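Local coordinates for protein magnesium transporter, putative (Shewanella oneidensis MR-1, PDB 3KXR) that probably carries magnesium or a related cation across the membrane, the fragment here holding its pair of CBS domains and part of the preceding MgtE N domain, at residues A[63-68]-A[86-91]; A[90-95]-A[147-152]. All blocks are in the same frame, centred on the assembly; numbering follows the deposited sequence.

Interaction 1: residues A[63-68]-A[86-91]; sequences QMLVLS and DCNDNL
Asn90 O, a buried carbonyl oxygen, takes two bonds. A water lying 2.9 Å from Asn90 O donates to that oxygen and accepts from the backbone N of Leu65 across the contact, while Asn88 ND2 reaches forward within its own segment to make a weak bond with Asn90 O at 3.0 Å. The two segments belong to a beta-alpha-beta crossover of the first CBS domain: strand 66-68 leads into helix 73-82, which returns the chain to strand 90-94, and the touching backbones run parallel, 7° apart.

With CG anti to the backbone N (chi1 177°), the Asn88 amide is carried toward Leu65. Its two amide ends do different jobs. ND2 has its stronger partner in Glu149 OE2, from the other CBS domain, whereas OD1 lies close against the methyl CD2 of Leu65, 3.1 Å from it; the two side chains cross at about a right angle.

Beyond the water the backbones draw together, with Leu65 CA and Leu91 CA 4.9 Å apart. Leu65 O meets the CA-H of Leu91, at 3.5 Å between Leu65 O and Leu91 CA. The Leu91 side chain, with CG anti to its backbone N (chi1 -179°), lies against Leu65, with Leu91 CG 3.9 Å from Leu65 CB. Phe79 of helix 73-82 touches Leu65, Leu67 and Leu91, making the three leucines part of the hydrophobic layer between helix and sheet. Val66 turns the other way, toward Leu159 of its own chain and Phe29 of a neighbouring subunit. At the far end of the leucine row, Leu67 crosses Leu91 obliquely, and its methyl CD1 sits 4.1 Å from both Leu91 CD1 and Leu91 CD2.

Interaction 2: residues A[90-95]-A[147-152]; sequences NLFIVD and EIELPV
Asn90 is held by two glutamates from the opposing segment. Its backbone N donates to Glu149 OE2 over 2.9 Å, nearly along the acceptor's C-O axis, and its ND2 donates to Glu147 OE1 over 3.1 Å from above the carboxylate plane, though the acceptor lies in the amide plane. This is the interface of a CBS pair: strand 90-94 of one domain faces strand 149-152 of the other, their axes 8.6 Å apart and 17° from parallel, so side chains and waters rather than backbone pairing join them.

Alongside the polar end, Pro151 CB sits over the centre of the Phe92 ring, 3.8 Å from its centroid, a CH-pi contact. Pro151 CD closes on the ring atom Phe92 CE1 at 3.6 Å. Leu159 touches both residues, and Thr103 also packs on Phe92.

Behind these contacts, Glu149 has CG between its backbone N and carbonyl carbon (chi1 61°), and the chain then runs extended into the interface. OE2 there gathers Asp89 N and the Asn88 amide as well, three donors in all, while OE1 pairs with Arg162 and takes a water that also bonds Asn90 O. An alanine in place of Glu149 would probably leave these three N-H donors without their shared acceptor and Arg162 without this counter-charge. Arg105 forms a salt bridge with Glu147 OE1, helping to fix the oxygen that Asn90 uses. A second water accepts from Asn90 ND2 and donates to Glu149 O, at 2.8 Å from each atom, lying in plane at the edge of the Phe92 ring.

In the fold
Strand 90-94 serves both contacts, whose centres lie about 6 Å apart: interaction 1 is made within the first CBS domain, interaction 2 between the two domains. Backbone bonding passes directly from one to the other, since Leu65 O and Phe92 N are 2.9 Å apart in a probable hydrogen bond, which ties the 63-68 segment to the residue whose ring meets the second domain. The chain just before strand 90-94 is held from the second domain too, with Asp89 N 2.9 Å from Glu149 OE2. One water belongs to both contacts, joining Leu65 N, Asn90 O and Glu149 OE1 into a network among buried residues that spans the pair.

Interaction 1: residues A[63-68]-A[86-91]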
ATOM      1  N   GLN A  63      16.457  -6.831  -3.449  1.00 45.74           N
ATOM      2  CA  GLN A  63      16.826  -6.175  -4.721  1.00 45.71           C
ATOM      3  C   GLN A  63      17.974  -6.857  -5.420  1.00 44.51           C
ATOM      4  O   GLN A  63      19.094  -6.865  -4.930  1.00 44.33           O
ATOM      5  CB  GLN A  63      17.241  -4.712  -4.480  1.00 46.23           C
ATOM      6  CG  GLN A  63      16.151  -3.768  -4.781  1.00 50.12           C
ATOM      7  CD  GLN A  63      16.332  -2.393  -4.207  1.00 54.13           C
ATOM      8  OE1 GLN A  63      16.687  -1.457  -4.929  1.00 56.56           O
ATOM      9  NE2 GLN A  63      16.016  -2.240  -2.921  1.00 59.21           N
HETATM   10  N   MSE A  64      17.713  -7.406  -6.584  1.00 43.84           N
HETATM   11  CA  MSE A  64      18.737  -8.129  -7.273  1.00 44.16           C
HETATM   12  C   MSE A  64      18.364  -8.397  -8.708  1.00 43.05           C
HETATM   13  O   MSE A  64      17.227  -8.339  -9.096  1.00 42.77           O
HETATM   14  CB  MSE A  64      18.969  -9.462  -6.566  1.00 45.26           C
HETATM   15  CG  MSE A  64      17.734 -10.327  -6.546  1.00 48.47           C
HETATM   16 SE   MSE A  64      18.001 -12.033  -5.632  1.00 61.42          SE
HETATM   17  CE  MSE A  64      16.099 -12.534  -5.282  1.00 47.78           C
ATOM     18  N   LEU A  65      19.362  -8.724  -9.500  1.00 42.60           N
ATOM     19  CA  LEU A  65      19.137  -9.220 -10.841  1.00 41.54           C
ATOM     20  C   LEU A  65      18.945 -10.766 -10.787  1.00 40.57           C
ATOM     21  O   LEU A  65      19.850 -11.516 -10.463  1.00 39.84           O
ATOM     22  CB  LEU A  65      20.304  -8.764 -11.736  1.00 41.77           C
ATOM     23  CG  LEU A  65      20.143  -7.450 -12.543  1.00 42.60           C
ATOM     24  CD1 LEU A  65      19.511  -6.306 -11.804  1.00 37.26           C
ATOM     25  CD2 LEU A  65      21.476  -7.056 -13.163  1.00 42.30           C
ATOM     26  N   VAL A  66      17.729 -11.225 -11.069  1.00 40.10           N
ATOM     27  CA  VAL A  66      17.429 -12.651 -11.120  1.00 39.53           C
ATOM     28  C   VAL A  66      16.561 -12.980 -12.367  1.00 38.73           C
ATOM     29  O   VAL A  66      15.698 -12.200 -12.756  1.00 38.87           O
ATOM     30  CB  VAL A  66      16.725 -13.106  -9.806  1.00 39.98           C
ATOM     31  CG1 VAL A  66      15.573 -12.163  -9.485  1.00 38.99           C
ATOM     32  CG2 VAL A  66      16.260 -14.537  -9.911  1.00 39.30           C
ATOM     33  N   LEU A  67      16.819 -14.120 -13.004  1.00 37.37           N
ATOM     34  CA  LEU A  67      16.007 -14.596 -14.124  1.00 36.27           C
ATOM     35  C   LEU A  67      15.786 -16.106 -13.981  1.00 36.51           C
ATOM     36  O   LEU A  67      16.584 -16.809 -13.335  1.00 37.34           O
ATOM     37  CB  LEU A  67      16.706 -14.276 -15.460  1.00 35.83           C
ATOM     38  CG  LEU A  67      16.808 -12.820 -15.948  1.00 34.12           C
ATOM     39  CD1 LEU A  67      17.692 -12.696 -17.153  1.00 31.79           C
ATOM     40  CD2 LEU A  67      15.415 -12.287 -16.259  1.00 31.17           C
ATOM     41  N   SER A  68      14.722 -16.617 -14.572  1.00 36.19           N
ATOM     42  CA  SER A  68      14.449 -18.045 -14.499  1.00 36.99           C
ATOM     43  C   SER A  68      15.344 -18.790 -15.488  1.00 36.66           C
ATOM     44  O   SER A  68      16.030 -18.198 -16.317  1.00 36.12           O
ATOM     45  CB  SER A  68      12.989 -18.365 -14.834  1.00 36.76           C
ATOM     46  OG  SER A  68      12.760 -18.200 -16.240  1.00 38.83           O
ATOM     47  N   ASP A  86      23.325  -0.815  -6.994  1.00 42.06           N
ATOM     48  CA  ASP A  86      24.544  -0.785  -6.216  1.00 42.16           C
ATOM     49  C   ASP A  86      25.221  -2.166  -6.172  1.00 42.03           C
ATOM     50  O   ASP A  86      24.556  -3.196  -6.003  1.00 42.43           O
ATOM     51  CB  ASP A  86      24.222  -0.307  -4.796  1.00 42.35           C
ATOM     52  CG  ASP A  86      25.451   0.045  -4.001  1.00 42.92           C
ATOM     53  OD1 ASP A  86      26.384   0.656  -4.557  1.00 46.01           O
ATOM     54  OD2 ASP A  86      25.487  -0.278  -2.802  1.00 44.87           O
ATOM     55  N   CYS A  87      26.537  -2.183  -6.330  1.00 41.41           N
ATOM     56  CA  CYS A  87      27.323  -3.397  -6.175  1.00 41.43           C
ATOM     57  C   CYS A  87      26.786  -4.536  -6.956  1.00 41.78           C
ATOM     58  O   CYS A  87      26.531  -5.600  -6.411  1.00 40.84           O
ATOM     59  CB  CYS A  87      27.339  -3.851  -4.730  1.00 41.95           C
ATOM     60  SG  CYS A  87      28.493  -2.970  -3.804  1.00 41.44           S
ATOM     61  N   ASN A  88      26.626  -4.322  -8.245  1.00 42.18           N
ATOM     62  CA  ASN A  88      25.992  -5.303  -9.046  1.00 42.33           C
ATOM     63  C   ASN A  88      26.818  -5.576 -10.246  1.00 42.28           C
ATOM     64  O   ASN A  88      27.042  -4.692 -11.047  1.00 42.31           O
ATOM     65  CB  ASN A  88      24.638  -4.810  -9.480  1.00 42.87           C
ATOM     66  CG  ASN A  88      23.942  -5.785 -10.405  1.00 45.35           C
ATOM     67  OD1 ASN A  88      23.485  -5.385 -11.476  1.00 47.97           O
ATOM     68  ND2 ASN A  88      23.862  -7.072 -10.001  1.00 43.03           N
ATOM     69  N   ASP A  89      27.299  -6.800 -10.369  1.00 42.35           N
ATOM     70  CA  ASP A  89      27.782  -7.238 -11.663  1.00 43.08           C
ATOM     71  C   ASP A  89      27.561  -8.719 -11.926  1.00 41.49           C
ATOM     72  O   ASP A  89      28.233  -9.299 -12.762  1.00 41.04           O
ATOM     73  CB  ASP A  89      29.247  -6.856 -11.831  1.00 43.95           C
ATOM     74  CG  ASP A  89      30.142  -7.747 -11.052  1.00 48.97           C
ATOM     75  OD1 ASP A  89      29.612  -8.516 -10.191  1.00 54.39           O
ATOM     76  OD2 ASP A  89      31.362  -7.702 -11.330  1.00 55.44           O
ATOM     77  N   ASN A  90      26.590  -9.303 -11.227  1.00 40.80           N
ATOM     78  CA  ASN A  90      26.209 -10.685 -11.410  1.00 40.26           C
ATOM     79  C   ASN A  90      24.711 -10.773 -11.493  1.00 39.83           C
ATOM     80  O   ASN A  90      23.987  -9.891 -11.047  1.00 39.54           O
ATOM     81  CB  ASN A  90      26.725 -11.552 -10.258  1.00 40.16           C
ATOM     82  CG  ASN A  90      28.189 -11.786 -10.338  1.00 41.06           C
ATOM     83  OD1 ASN A  90      28.778 -11.670 -11.402  1.00 46.56           O
ATOM     84  ND2 ASN A  90      28.804 -12.111  -9.227  1.00 43.42           N
ATOM     85  N   LEU A  91      24.247 -11.878 -12.042  1.00 39.48           N
ATOM     86  CA  LEU A  91      22.819 -12.108 -12.170  1.00 38.96           C
ATOM     87  C   LEU A  91      22.534 -13.570 -11.807  1.00 37.87           C
ATOM     88  O   LEU A  91      23.313 -14.469 -12.141  1.00 38.04           O
ATOM     89  CB  LEU A  91      22.414 -11.731 -13.583  1.00 39.13           C
ATOM     90  CG  LEU A  91      20.992 -11.821 -14.087  1.00 39.21           C
ATOM     91  CD1 LEU A  91      20.814 -10.839 -15.249  1.00 37.97           C
ATOM     92  CD2 LEU A  91      20.786 -13.244 -14.529  1.00 40.68           C
TER
HETATM   93  O   HOH W   1      22.223  -9.216  -8.848  1.00 38.57           O

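Interaction 2: residues A[90-95]-A[147-152]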
ATOM      1  N   ASN A  90      26.590  -9.303 -11.227  1.00 40.80           N
ATOM      2  CA  ASN A  90      26.209 -10.685 -11.410  1.00 40.26           C
ATOM      3  C   ASN A  90      24.711 -10.773 -11.493  1.00 39.83           C
ATOM      4  O   ASN A  90      23.987  -9.891 -11.047  1.00 39.54           O
ATOM      5  CB  ASN A  90      26.725 -11.552 -10.258  1.00 40.16           C
ATOM      6  CG  ASN A  90      28.189 -11.786 -10.338  1.00 41.06           C
ATOM      7  OD1 ASN A  90      28.778 -11.670 -11.402  1.00 46.56           O
ATOM      8  ND2 ASN A  90      28.804 -12.111  -9.227  1.00 43.42           N
ATOM      9  N   LEU A  91      24.247 -11.878 -12.042  1.00 39.48           N
ATOM     10  CA  LEU A  91      22.819 -12.108 -12.170  1.00 38.96           C
ATOM     11  C   LEU A  91      22.534 -13.570 -11.807  1.00 37.87           C
ATOM     12  O   LEU A  91      23.313 -14.469 -12.141  1.00 38.04           O
ATOM     13  CB  LEU A  91      22.414 -11.731 -13.583  1.00 39.13           C
ATOM     14  CG  LEU A  91      20.992 -11.821 -14.087  1.00 39.21           C
ATOM     15  CD1 LEU A  91      20.814 -10.839 -15.249  1.00 37.97           C
ATOM     16  CD2 LEU A  91      20.786 -13.244 -14.529  1.00 40.68           C
ATOM     17  N   PHE A  92      21.459 -13.790 -11.071  1.00 35.97           N
ATOM     18  CA  PHE A  92      21.206 -15.086 -10.484  1.00 35.82           C
ATOM     19  C   PHE A  92      20.125 -15.827 -11.234  1.00 35.52           C
ATOM     20  O   PHE A  92      19.140 -15.220 -11.640  1.00 36.47           O
ATOM     21  CB  PHE A  92      20.834 -14.898  -9.012  1.00 35.58           C
ATOM     22  CG  PHE A  92      21.853 -14.114  -8.268  1.00 35.69           C
ATOM     23  CD1 PHE A  92      23.196 -14.461  -8.338  1.00 35.55           C
ATOM     24  CD2 PHE A  92      21.504 -12.984  -7.548  1.00 38.54           C
ATOM     25  CE1 PHE A  92      24.161 -13.710  -7.671  1.00 35.94           C
ATOM     26  CE2 PHE A  92      22.478 -12.226  -6.872  1.00 37.40           C
ATOM     27  CZ  PHE A  92      23.800 -12.593  -6.947  1.00 35.35           C
ATOM     28  N   ILE A  93      20.321 -17.126 -11.436  1.00 35.07           N
ATOM     29  CA  ILE A  93      19.380 -17.944 -12.188  1.00 35.27           C
ATOM     30  C   ILE A  93      18.690 -18.881 -11.257  1.00 35.71           C
ATOM     31  O   ILE A  93      19.348 -19.565 -10.456  1.00 36.58           O
ATOM     32  CB  ILE A  93      20.078 -18.781 -13.278  1.00 35.57           C
ATOM     33  CG1 ILE A  93      20.889 -17.875 -14.186  1.00 35.94           C
ATOM     34  CG2 ILE A  93      19.073 -19.587 -14.113  1.00 33.82           C
ATOM     35  CD1 ILE A  93      20.105 -16.784 -14.857  1.00 36.27           C
ATOM     36  N   VAL A  94      17.363 -18.934 -11.361  1.00 36.29           N
ATOM     37  CA  VAL A  94      16.572 -19.831 -10.534  1.00 36.28           C
ATOM     38  C   VAL A  94      15.708 -20.727 -11.413  1.00 38.24           C
ATOM     39  O   VAL A  94      15.381 -20.383 -12.558  1.00 37.76           O
ATOM     40  CB  VAL A  94      15.647 -19.032  -9.558  1.00 36.88           C
ATOM     41  CG1 VAL A  94      16.494 -18.240  -8.539  1.00 34.93           C
ATOM     42  CG2 VAL A  94      14.693 -18.128 -10.323  1.00 32.85           C
ATOM     43  N   ASP A  95      15.329 -21.891 -10.875  1.00 40.07           N
ATOM     44  CA  ASP A  95      14.354 -22.736 -11.559  1.00 40.60           C
ATOM     45  C   ASP A  95      12.939 -22.277 -11.235  1.00 41.44           C
ATOM     46  O   ASP A  95      12.748 -21.252 -10.571  1.00 41.30           O
ATOM     47  CB  ASP A  95      14.568 -24.210 -11.229  1.00 41.05           C
ATOM     48  CG  ASP A  95      14.208 -24.582  -9.813  1.00 41.18           C
ATOM     49  OD1 ASP A  95      13.567 -23.810  -9.053  1.00 40.61           O
ATOM     50  OD2 ASP A  95      14.571 -25.729  -9.481  1.00 43.52           O
ATOM     51  N   GLU A 147      34.098 -11.158  -5.875  1.00 42.98           N
ATOM     52  CA  GLU A 147      32.700 -10.727  -5.997  1.00 42.43           C
ATOM     53  C   GLU A 147      32.404  -9.426  -5.265  1.00 41.13           C
ATOM     54  O   GLU A 147      33.026  -9.109  -4.244  1.00 40.07           O
ATOM     55  CB  GLU A 147      31.764 -11.768  -5.388  1.00 43.13           C
ATOM     56  CG  GLU A 147      32.064 -13.244  -5.677  1.00 45.49           C
ATOM     57  CD  GLU A 147      32.024 -13.591  -7.146  1.00 48.32           C
ATOM     58  OE1 GLU A 147      31.513 -12.778  -7.965  1.00 53.61           O
ATOM     59  OE2 GLU A 147      32.528 -14.676  -7.495  1.00 49.19           O
ATOM     60  N   ILE A 148      31.430  -8.687  -5.769  1.00 39.80           N
ATOM     61  CA  ILE A 148      30.942  -7.525  -5.052  1.00 39.28           C
ATOM     62  C   ILE A 148      29.530  -7.766  -4.488  1.00 38.95           C
ATOM     63  O   ILE A 148      28.923  -6.878  -3.867  1.00 38.71           O
ATOM     64  CB  ILE A 148      31.050  -6.223  -5.918  1.00 39.19           C
ATOM     65  CG1 ILE A 148      30.218  -6.288  -7.209  1.00 39.22           C
ATOM     66  CG2 ILE A 148      32.512  -5.961  -6.254  1.00 37.86           C
ATOM     67  CD1 ILE A 148      30.140  -4.888  -8.038  1.00 35.12           C
ATOM     68  N   GLU A 149      29.023  -8.980  -4.662  1.00 38.09           N
ATOM     69  CA  GLU A 149      27.760  -9.348  -4.061  1.00 38.10           C
ATOM     70  C   GLU A 149      27.707 -10.840  -4.027  1.00 37.68           C
ATOM     71  O   GLU A 149      28.306 -11.503  -4.876  1.00 37.37           O
ATOM     72  CB  GLU A 149      26.602  -8.831  -4.919  1.00 38.68           C
ATOM     73  CG  GLU A 149      26.600  -9.418  -6.341  1.00 40.59           C
ATOM     74  CD  GLU A 149      25.601  -8.779  -7.312  1.00 43.68           C
ATOM     75  OE1 GLU A 149      24.411  -8.600  -6.951  1.00 44.28           O
ATOM     76  OE2 GLU A 149      26.014  -8.505  -8.464  1.00 45.06           O
ATOM     77  N   LEU A 150      26.954 -11.383  -3.090  1.00 37.20           N
ATOM     78  CA  LEU A 150      26.687 -12.811  -3.124  1.00 37.34           C
ATOM     79  C   LEU A 150      25.201 -13.079  -2.920  1.00 37.09           C
ATOM     80  O   LEU A 150      24.546 -12.383  -2.144  1.00 37.11           O
ATOM     81  CB  LEU A 150      27.466 -13.531  -2.030  1.00 37.35           C
ATOM     82  CG  LEU A 150      28.971 -13.773  -2.219  1.00 38.12           C
ATOM     83  CD1 LEU A 150      29.568 -14.438  -0.956  1.00 36.77           C
ATOM     84  CD2 LEU A 150      29.220 -14.626  -3.470  1.00 37.05           C
ATOM     85  N   PRO A 151      24.675 -14.102  -3.590  1.00 36.85           N
ATOM     86  CA  PRO A 151      23.312 -14.528  -3.344  1.00 37.28           C
ATOM     87  C   PRO A 151      23.172 -15.224  -2.001  1.00 37.76           C
ATOM     88  O   PRO A 151      24.105 -15.923  -1.541  1.00 38.70           O
ATOM     89  CB  PRO A 151      23.052 -15.528  -4.477  1.00 36.96           C
ATOM     90  CG  PRO A 151      24.362 -16.073  -4.766  1.00 36.96           C
ATOM     91  CD  PRO A 151      25.369 -15.027  -4.493  1.00 36.89           C
ATOM     92  N   VAL A 152      22.002 -15.048  -1.402  1.00 37.51           N
ATOM     93  CA  VAL A 152      21.646 -15.713  -0.181  1.00 37.02           C
ATOM     94  C   VAL A 152      20.474 -16.670  -0.431  1.00 36.95           C
ATOM     95  O   VAL A 152      19.481 -16.316  -1.056  1.00 36.61           O
ATOM     96  CB  VAL A 152      21.282 -14.684   0.891  1.00 37.30           C
ATOM     97  CG1 VAL A 152      20.869 -15.395   2.163  1.00 35.59           C
ATOM     98  CG2 VAL A 152      22.468 -13.748   1.147  1.00 36.91           C
TER
HETATM   99  O   HOH W   1      22.223  -9.216  -8.848  1.00 38.57           O
HETATM  100  O   HOH W   2      27.704 -13.249  -6.930  1.00 45.92           O